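Transcriptional regulator nlh2 (Aquifex aeolicus, PDB 4G3V) probably regulates sigma-54-dependent transcription as an activator under the control of its GAF domain, the part crystallised here in an inactive state. Local coordinates at residues Val12-Thr16 against Val151-Leu155; Tyr23-Leu29 against Phe159-Arg163. Where two conformers were deposited one is given. Residues are numbered along the deposited sequence.

Contact 1: Val12-Thr16 against Val151-Leu155; sequences VNEIT and VIGNL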
loop_
_atom_site.group_PDB
_atom_site.type_symbol
_atom_site.label_atom_id
_atom_site.label_comp_id
_atom_site.label_asym_id
_atom_site.label_seq_id
_atom_site.Cartn_x
_atom_site.Cartn_y
_atom_site.Cartn_z
ATOM N N VAL A 12 4.736 -6.300 -1.625
ATOM C CA VAL A 12 3.506 -5.538 -1.798
ATOM C C VAL A 12 2.870 -5.870 -3.157
ATOM O O VAL A 12 1.657 -6.106 -3.245
ATOM C CB VAL A 12 3.767 -4.021 -1.655
ATOM C CG1 VAL A 12 2.617 -3.205 -2.251
ATOM C CG2 VAL A 12 3.987 -3.675 -0.185
ATOM N N ASN A 13 3.664 -5.911 -4.217
ATOM C CA ASN A 13 3.112 -6.326 -5.518
ATOM C C ASN A 13 2.526 -7.738 -5.466
ATOM O O ASN A 13 1.455 -7.999 -6.007
ATOM C CB ASN A 13 4.176 -6.272 -6.623
ATOM C CG ASN A 13 4.685 -4.875 -6.880
ATOM O OD1 ASN A 13 4.024 -3.892 -6.554
ATOM N ND2 ASN A 13 5.871 -4.781 -7.478
ATOM N N GLU A 14 3.232 -8.650 -4.807
ATOM C CA GLU A 14 2.807 -10.052 -4.730
ATOM C C GLU A 14 1.519 -10.192 -3.915
ATOM O O GLU A 14 0.608 -10.913 -4.297
ATOM C CB GLU A 14 3.925 -10.894 -4.115
ATOM C CG GLU A 14 3.570 -12.361 -3.862
ATOM C CD GLU A 14 3.339 -13.187 -5.114
ATOM O OE1 GLU A 14 3.403 -12.656 -6.246
ATOM O OE2 GLU A 14 3.098 -14.399 -4.947
ATOM N N ILE A 15 1.439 -9.477 -2.793
ATOM C CA ILE A 15 0.243 -9.493 -1.966
ATOM C C ILE A 15 -0.959 -8.960 -2.737
ATOM O O ILE A 15 -2.046 -9.521 -2.649
ATOM C CB ILE A 15 0.478 -8.723 -0.638
ATOM C CG1 ILE A 15 1.411 -9.558 0.264
ATOM C CG2 ILE A 15 -0.830 -8.450 0.080
ATOM C CD1 ILE A 15 1.936 -8.822 1.502
ATOM N N THR A 16 -0.766 -7.904 -3.529
ATOM C CA THR A 16 -1.875 -7.358 -4.312
ATOM C C THR A 16 -2.356 -8.374 -5.345
ATOM O O THR A 16 -3.555 -8.522 -5.582
ATOM C CB THR A 16 -1.458 -6.035 -4.986
ATOM O OG1 THR A 16 -1.077 -5.101 -3.970
ATOM C CG2 THR A 16 -2.568 -5.426 -5.810
ATOM N N VAL A 151 1.203 -0.644 5.200
ATOM C CA VAL A 151 0.729 -0.774 3.828
ATOM C C VAL A 151 -0.039 -2.080 3.668
ATOM O O VAL A 151 -1.107 -2.109 3.065
ATOM C CB VAL A 151 1.884 -0.744 2.819
ATOM C CG1 VAL A 151 1.416 -1.249 1.456
ATOM C CG2 VAL A 151 2.454 0.668 2.707
ATOM N N ILE A 152 0.482 -3.157 4.250
ATOM C CA ILE A 152 -0.182 -4.452 4.122
ATOM C C ILE A 152 -1.548 -4.436 4.821
ATOM O O ILE A 152 -2.513 -4.988 4.310
ATOM C CB ILE A 152 0.721 -5.579 4.604
ATOM C CG1 ILE A 152 1.901 -5.697 3.616
ATOM C CG2 ILE A 152 -0.055 -6.910 4.683
ATOM C CD1 ILE A 152 2.975 -6.585 4.060
ATOM N N GLY A 153 -1.653 -3.744 5.948
ATOM C CA GLY A 153 -2.938 -3.598 6.611
ATOM C C GLY A 153 -3.960 -2.899 5.726
ATOM O O GLY A 153 -5.141 -3.254 5.699
ATOM N N ASN A 154 -3.502 -1.904 4.979
ATOM C CA ASN A 154 -4.360 -1.211 4.026
ATOM C C ASN A 154 -4.792 -2.088 2.838
ATOM O O ASN A 154 -5.959 -2.053 2.416
ATOM C CB ASN A 154 -3.669 0.046 3.537
ATOM C CG ASN A 154 -3.772 1.187 4.551
ATOM O OD1 ASN A 154 -4.801 1.828 4.652
ATOM N ND2 ASN A 154 -2.718 1.418 5.309
ATOM N N LEU A 155 -3.857 -2.869 2.298
ATOM C CA LEU A 155 -4.200 -3.814 1.245
ATOM C C LEU A 155 -5.246 -4.775 1.770
ATOM O O LEU A 155 -6.189 -5.150 1.059
ATOM C CB LEU A 155 -2.972 -4.580 0.774
ATOM C CG LEU A 155 -1.884 -3.770 0.076
ATOM C CD1 LEU A 155 -0.689 -4.657 -0.209
ATOM C CD2 LEU A 155 -2.394 -3.142 -1.201
#
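Leu-155 lies over the side of helix 4-19 and touches three of its residues. Its CD1 is 3.8 Å from CG2 of Ile-15 and 4.1 Å from CG1 of Val-12. Its CD2 is 3.6 Å from OG1 of Thr-16. One turn earlier, CD1 of Ile-152 meets CD1 of Ile-15 at 3.6 Å. CG1 of Val-151 meets CG2 of Val-12 at 3.9 Å. The segments are held together by van der Waals packing, mostly of aliphatic side chains. The axes of segments 12-16 and 151-155 are inclined at 14° and come within 10.7 Å of each other. At this separation the five aliphatic side chains fill the gap between the backbones. All six touching residues are buried, and the second subunit covers part of them. Val-151 packs on Val-151 of the second subunit, and Leu-155 packs on Met-158 of that subunit. OD1 of Asn-154 is hydrogen-bonded to OG1 of Thr-16 of the second subunit, so these two helices also build a helical dimer interface. Within the chain, helix 25-40 closes another side: Ile-15 packs on its Val-32 and Val-35, and Ile-152 on its Leu-36. The contact therefore belongs to the helical layer of the GAF domain, beside the antiparallel sheet.

Contact 2: Tyr23-Leu29 against Phe159-Arg163; sequences YTFEESL and FFKLR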
loop_
_atom_site.group_PDB
_atom_site.type_symbol
_atom_site.label_atom_id
_atom_site.label_comp_id
_atom_site.label_asym_id
_atom_site.label_seq_id
_atom_site.Cartn_x
_atom_site.Cartn_y
_atom_site.Cartn_z
ATOM N N TYR A 23 -8.747 -16.856 -4.675
ATOM C CA TYR A 23 -8.580 -17.790 -3.570
ATOM C C TYR A 23 -9.645 -17.517 -2.518
ATOM O O TYR A 23 -10.204 -16.412 -2.479
ATOM C CB TYR A 23 -7.166 -17.659 -2.980
ATOM C CG TYR A 23 -6.085 -17.857 -4.014
ATOM C CD1 TYR A 23 -5.802 -19.128 -4.525
ATOM C CD2 TYR A 23 -5.371 -16.776 -4.513
ATOM C CE1 TYR A 23 -4.840 -19.306 -5.486
ATOM C CE2 TYR A 23 -4.413 -16.949 -5.479
ATOM C CZ TYR A 23 -4.146 -18.216 -5.960
ATOM O OH TYR A 23 -3.177 -18.395 -6.925
ATOM N N THR A 24 -9.952 -18.509 -1.677
ATOM C CA THR A 24 -10.967 -18.293 -0.647
ATOM C C THR A 24 -10.439 -17.236 0.307
ATOM O O THR A 24 -9.245 -16.931 0.307
ATOM C CB THR A 24 -11.304 -19.555 0.165
ATOM O OG1 THR A 24 -10.169 -19.930 0.957
ATOM C CG2 THR A 24 -11.728 -20.711 -0.752
ATOM N N PHE A 25 -11.331 -16.690 1.122
ATOM C CA PHE A 25 -10.966 -15.621 2.045
ATOM C C PHE A 25 -9.827 -16.095 2.948
ATOM O O PHE A 25 -8.783 -15.452 3.043
ATOM C CB PHE A 25 -12.180 -15.207 2.882
ATOM C CG PHE A 25 -11.915 -14.058 3.810
ATOM C CD1 PHE A 25 -11.765 -12.771 3.323
ATOM C CD2 PHE A 25 -11.829 -14.263 5.177
ATOM C CE1 PHE A 25 -11.530 -11.709 4.191
ATOM C CE2 PHE A 25 -11.595 -13.209 6.042
ATOM C CZ PHE A 25 -11.448 -11.930 5.548
ATOM N N GLU A 26 -10.018 -17.245 3.576
ATOM C CA GLU A 26 -9.035 -17.774 4.509
ATOM C C GLU A 26 -7.720 -18.165 3.826
ATOM O O GLU A 26 -6.653 -17.897 4.364
ATOM C CB GLU A 26 -9.620 -18.960 5.283
ATOM C CG GLU A 26 -10.800 -18.584 6.172
ATOM C CD GLU A 26 -12.148 -18.569 5.444
ATOM O OE1 GLU A 26 -12.194 -18.685 4.183
ATOM O OE2 GLU A 26 -13.177 -18.455 6.158
ATOM N N GLU A 27 -7.786 -18.797 2.653
ATOM C CA GLU A 27 -6.564 -19.163 1.927
ATOM C C GLU A 27 -5.784 -17.901 1.547
ATOM O O GLU A 27 -4.555 -17.897 1.584
ATOM C CB GLU A 27 -6.868 -19.978 0.659
ATOM C CG GLU A 27 -7.472 -21.386 0.908
ATOM C CD GLU A 27 -6.458 -22.443 1.370
ATOM O OE1 GLU A 27 -6.767 -23.644 1.233
ATOM O OE2 GLU A 27 -5.367 -22.093 1.877
ATOM N N SER A 28 -6.503 -16.835 1.184
ATOM C CA SER A 28 -5.869 -15.568 0.796
ATOM C C SER A 28 -5.069 -14.982 1.963
ATOM O O SER A 28 -3.906 -14.592 1.805
ATOM C CB SER A 28 -6.924 -14.555 0.322
ATOM O OG SER A 28 -7.585 -15.012 -0.864
ATOM N N LEU A 29 -5.688 -14.933 3.139
ATOM C CA LEU A 29 -5.019 -14.395 4.324
ATOM C C LEU A 29 -3.798 -15.217 4.673
ATOM O O LEU A 29 -2.744 -14.669 4.975
ATOM C CB LEU A 29 -5.949 -14.368 5.528
ATOM C CG LEU A 29 -7.238 -13.558 5.417
ATOM C CD1 LEU A 29 -7.955 -13.548 6.766
ATOM C CD2 LEU A 29 -6.957 -12.153 4.938
ATOM N N PHE A 159 -9.141 -5.681 0.666
ATOM C CA PHE A 159 -9.565 -7.070 0.499
ATOM C C PHE A 159 -10.840 -7.362 1.298
ATOM O O PHE A 159 -11.746 -8.053 0.807
ATOM C CB PHE A 159 -8.466 -8.023 0.941
ATOM C CG PHE A 159 -8.763 -9.479 0.652
ATOM C CD1 PHE A 159 -8.861 -9.930 -0.645
ATOM C CD2 PHE A 159 -8.941 -10.384 1.687
ATOM C CE1 PHE A 159 -9.130 -11.270 -0.910
ATOM C CE2 PHE A 159 -9.201 -11.713 1.440
ATOM C CZ PHE A 159 -9.296 -12.161 0.138
ATOM N N PHE A 160 -10.905 -6.862 2.529
ATOM C CA PHE A 160 -12.108 -7.044 3.348
ATOM C C PHE A 160 -13.347 -6.438 2.660
ATOM O O PHE A 160 -14.452 -7.013 2.696
ATOM C CB PHE A 160 -11.943 -6.410 4.737
ATOM C CG PHE A 160 -11.091 -7.212 5.703
ATOM C CD1 PHE A 160 -10.114 -8.095 5.263
ATOM C CD2 PHE A 160 -11.268 -7.062 7.071
ATOM C CE1 PHE A 160 -9.335 -8.813 6.170
ATOM C CE2 PHE A 160 -10.492 -7.764 7.981
ATOM C CZ PHE A 160 -9.525 -8.638 7.536
ATOM N N LYS A 161 -13.165 -5.277 2.039
ATOM C CA LYS A 161 -14.237 -4.631 1.277
ATOM C C LYS A 161 -14.606 -5.481 0.055
ATOM O O LYS A 161 -15.788 -5.693 -0.242
ATOM C CB LYS A 161 -13.785 -3.233 0.839
ATOM C CG LYS A 161 -14.810 -2.442 0.017
ATOM C CD LYS A 161 -16.033 -2.058 0.824
ATOM C CE LYS A 161 -17.050 -1.323 -0.041
ATOM N NZ LYS A 161 -18.158 -0.760 0.752
ATOM N N LEU A 162 -13.585 -5.985 -0.636
ATOM C CA LEU A 162 -13.782 -6.817 -1.812
ATOM C C LEU A 162 -14.660 -8.026 -1.495
ATOM O O LEU A 162 -15.547 -8.388 -2.273
ATOM C CB LEU A 162 -12.429 -7.283 -2.337
ATOM C CG LEU A 162 -12.413 -8.077 -3.636
ATOM C CD1 LEU A 162 -13.129 -7.325 -4.736
ATOM C CD2 LEU A 162 -10.980 -8.367 -4.033
ATOM N N ARG A 163 -14.404 -8.640 -0.351
ATOM C CA ARG A 163 -15.062 -9.888 0.012
ATOM C C ARG A 163 -16.244 -9.682 0.956
ATOM O O ARG A 163 -16.771 -10.642 1.518
ATOM C CB ARG A 163 -14.036 -10.833 0.621
ATOM C CG ARG A 163 -12.887 -11.142 -0.336
ATOM C CD ARG A 163 -13.400 -11.820 -1.618
ATOM N NE ARG A 163 -12.314 -12.261 -2.473
ATOM C CZ ARG A 163 -11.732 -13.453 -2.405
ATOM N NH1 ARG A 163 -12.133 -14.362 -1.521
ATOM N NH2 ARG A 163 -10.738 -13.731 -3.227
#
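This is an aromatic cluster with a polar edge, in the GAF fold, where the start of helix 25-40 meets the end of helix 139-162. Phe-25, Phe-159 and Phe-160 form the cluster. The rings of Phe-25 and Phe-159 are almost parallel, at 5°, but slid apart, with centroids 5.5 Å from each other. They barely overlap, and CD1 of Phe-25 comes to 3.4 Å from CE2 of Phe-159. CZ of Phe-25 lies 3.8 Å from CE1 of Phe-160. Ser-28 brings its CB to 3.4 Å from CZ of Phe-159. The sheet lies beneath: Phe-25, Leu-29 and Phe-160 all pack on Ile-49 of strand 44-51. Thr-24 is the N-cap of helix 25-40, its OG1 accepting from N of Glu-27 at 3.1 Å. Just before it, the carbonyl of Tyr-23 receives the guanidinium of Arg-163, which follows helix 139-162. O of Tyr-23 accepts two hydrogen bonds, from NH1 of Arg-163 at 3.0 Å and from NH2 at 2.8 Å.

In the fold
Both contacts use helix 139-162, and their centres are about 12 Å apart. At contact 1 this helix meets helix 4-19. At contact 2, further toward its C-terminal end, it meets the start of helix 25-40. The first two helices follow each other in the chain, and helix 139-162, from the far end of the sequence, packs against both. Leu-19 of helix 4-19 touches Phe-159 and Ser-28, which ties contact 2 back to the helix of contact 1. Both contacts also touch the second subunit, where Met-158 packs on Leu-155 of contact 1 and on Phe-159 of contact 2.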